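B-cell lymphoma 3-encoded protein (Homo sapiens, PDB 1K1A) regulates transcription of NF-kappa-B target genes, inhibiting nuclear entry of the p50 subunit in the cytoplasm and acting as a transcriptional activator in the nucleus. Local coordinates at residues R90-L95 and Q129-L134. Residues are numbered along the deposited sequence; the frame is centred on the assembly and turned at random.
Sequences RSPTCL and QETVQL
Pro92 lays its ring against the start of helix 129-137, its CG 3.6 Å from CB of Glu130 and 3.8 Å from CG2 of Thr131. This is the stacking of successive ankyrin repeats: the second helix of ANK 3 meets the second helix of ANK 4, with Pro92 and Thr131 in register. Glu130 runs alongside the ring and contributes its CB, while its bent chain carries the carboxylate away from the contact. In Thr131 the methyl stands anti to the carbonyl carbon (chi1 55° for OG1), and from there CG2 also comes within 3.8 Å of Pro92 N; OG1 bonds instead to the carbonyl O of Cys128, just before the helix, which satisfies the buried hydroxyl. One turn further on, Leu95 and Leu134 reach across from their two helices and run past one another, and the CD2 methyl of Leu134 rests 3.8 Å from CG of Leu95. Leu134 also touches Leu99 of helix 92-101, and Thr131 packs on Ala123 of helix 119-126. Before Pro92, Arg90 closes the preceding helix in a Schellman motif, and Ser91 N-caps the next one by a weak bond, Cys94 N to Ser91 OG at 3.4 Å.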
loop_
_atom_site.group_PDB
_atom_site.type_symbol
_atom_site.label_atom_id
_atom_site.label_comp_id
_atom_site.label_asym_id
_atom_site.label_seq_id
_atom_site.Cartn_x
_atom_site.Cartn_y
_atom_site.Cartn_z
ATOM N N ARG A 90 2.702 -8.786 2.668
ATOM C CA ARG A 90 2.692 -9.396 1.339
ATOM C C ARG A 90 1.655 -10.522 1.209
ATOM O O ARG A 90 1.981 -11.616 0.747
ATOM C CB ARG A 90 4.084 -9.952 1.005
ATOM C CG ARG A 90 5.231 -8.944 1.127
ATOM C CD ARG A 90 6.598 -9.550 0.819
ATOM N NE ARG A 90 7.657 -8.548 0.665
ATOM C CZ ARG A 90 8.439 -8.128 1.650
ATOM N NH1 ARG A 90 8.283 -8.602 2.873
ATOM N NH2 ARG A 90 9.374 -7.215 1.417
ATOM N N SER A 91 0.411 -10.248 1.597
ATOM C CA SER A 91 -0.620 -11.281 1.633
ATOM C C SER A 91 -1.812 -10.933 0.771
ATOM O O SER A 91 -2.800 -10.388 1.252
ATOM C CB SER A 91 -1.076 -11.527 3.078
ATOM O OG SER A 91 -2.034 -12.569 3.140
ATOM N N PRO A 92 -1.713 -11.254 -0.511
ATOM C CA PRO A 92 -2.807 -11.024 -1.453
ATOM C C PRO A 92 -4.098 -11.753 -1.063
ATOM O O PRO A 92 -5.177 -11.258 -1.363
ATOM C CB PRO A 92 -2.269 -11.614 -2.763
ATOM C CG PRO A 92 -0.801 -11.647 -2.603
ATOM C CD PRO A 92 -0.526 -11.835 -1.159
ATOM N N THR A 93 -3.991 -12.915 -0.427
ATOM C CA THR A 93 -5.198 -13.655 -0.059
ATOM C C THR A 93 -5.955 -12.977 1.071
ATOM O O THR A 93 -7.181 -12.963 1.075
ATOM C CB THR A 93 -4.890 -15.124 0.290
ATOM O OG1 THR A 93 -3.907 -15.178 1.326
ATOM C CG2 THR A 93 -4.216 -15.811 -0.889
ATOM N N CYS A 94 -5.230 -12.421 2.037
ATOM C CA CYS A 94 -5.889 -11.696 3.115
ATOM C C CYS A 94 -6.484 -10.396 2.587
ATOM O O CYS A 94 -7.561 -9.979 3.010
ATOM C CB CYS A 94 -4.929 -11.424 4.269
ATOM S SG CYS A 94 -4.682 -12.844 5.352
ATOM N N LEU A 95 -5.782 -9.758 1.658
ATOM C CA LEU A 95 -6.289 -8.526 1.067
ATOM C C LEU A 95 -7.569 -8.820 0.299
ATOM O O LEU A 95 -8.540 -8.071 0.376
ATOM C CB LEU A 95 -5.241 -7.886 0.157
ATOM C CG LEU A 95 -5.643 -6.573 -0.517
ATOM C CD1 LEU A 95 -6.031 -5.522 0.526
ATOM C CD2 LEU A 95 -4.497 -6.066 -1.398
ATOM N N GLN A 129 3.926 -7.673 -6.606
ATOM C CA GLN A 129 3.111 -7.380 -7.766
ATOM C C GLN A 129 1.647 -7.750 -7.559
ATOM O O GLN A 129 0.753 -7.087 -8.085
ATOM C CB GLN A 129 3.679 -8.081 -8.999
ATOM C CG GLN A 129 5.126 -7.660 -9.296
ATOM C CD GLN A 129 5.802 -8.529 -10.327
ATOM O OE1 GLN A 129 5.140 -9.138 -11.165
ATOM N NE2 GLN A 129 7.127 -8.577 -10.282
ATOM N N GLU A 130 1.411 -8.794 -6.772
ATOM C CA GLU A 130 0.055 -9.308 -6.569
ATOM C C GLU A 130 -0.841 -8.354 -5.765
ATOM O O GLU A 130 -2.007 -8.150 -6.106
ATOM C CB GLU A 130 0.102 -10.688 -5.908
ATOM C CG GLU A 130 0.695 -11.787 -6.782
ATOM C CD GLU A 130 2.192 -11.633 -7.015
ATOM O OE1 GLU A 130 2.921 -11.243 -6.080
ATOM O OE2 GLU A 130 2.644 -11.904 -8.145
ATOM N N THR A 131 -0.293 -7.776 -4.702
ATOM C CA THR A 131 -1.053 -6.832 -3.884
ATOM C C THR A 131 -1.242 -5.505 -4.614
ATOM O O THR A 131 -2.315 -4.909 -4.556
ATOM C CB THR A 131 -0.387 -6.617 -2.512
ATOM O OG1 THR A 131 0.973 -6.214 -2.699
ATOM C CG2 THR A 131 -0.270 -7.937 -1.763
ATOM N N VAL A 132 -0.209 -5.046 -5.323
ATOM C CA VAL A 132 -0.338 -3.818 -6.089
ATOM C C VAL A 132 -1.466 -3.961 -7.103
ATOM O O VAL A 132 -2.364 -3.125 -7.166
ATOM C CB VAL A 132 0.999 -3.415 -6.793
ATOM C CG1 VAL A 132 0.789 -2.249 -7.738
ATOM C CG2 VAL A 132 2.054 -3.069 -5.745
ATOM N N GLN A 133 -1.437 -5.045 -7.872
ATOM C CA GLN A 133 -2.452 -5.268 -8.889
ATOM C C GLN A 133 -3.859 -5.268 -8.313
ATOM O O GLN A 133 -4.743 -4.601 -8.831
ATOM C CB GLN A 133 -2.212 -6.580 -9.649
ATOM C CG GLN A 133 -3.124 -6.723 -10.867
ATOM C CD GLN A 133 -2.821 -7.948 -11.706
ATOM O OE1 GLN A 133 -1.683 -8.146 -12.138
ATOM N NE2 GLN A 133 -3.838 -8.762 -11.954
ATOM N N LEU A 134 -4.063 -6.010 -7.237
ATOM C CA LEU A 134 -5.395 -6.115 -6.657
ATOM C C LEU A 134 -5.887 -4.760 -6.134
ATOM O O LEU A 134 -7.023 -4.382 -6.378
ATOM C CB LEU A 134 -5.411 -7.159 -5.546
ATOM C CG LEU A 134 -6.734 -7.386 -4.825
ATOM C CD1 LEU A 134 -7.817 -7.787 -5.833
ATOM C CD2 LEU A 134 -6.543 -8.446 -3.737
#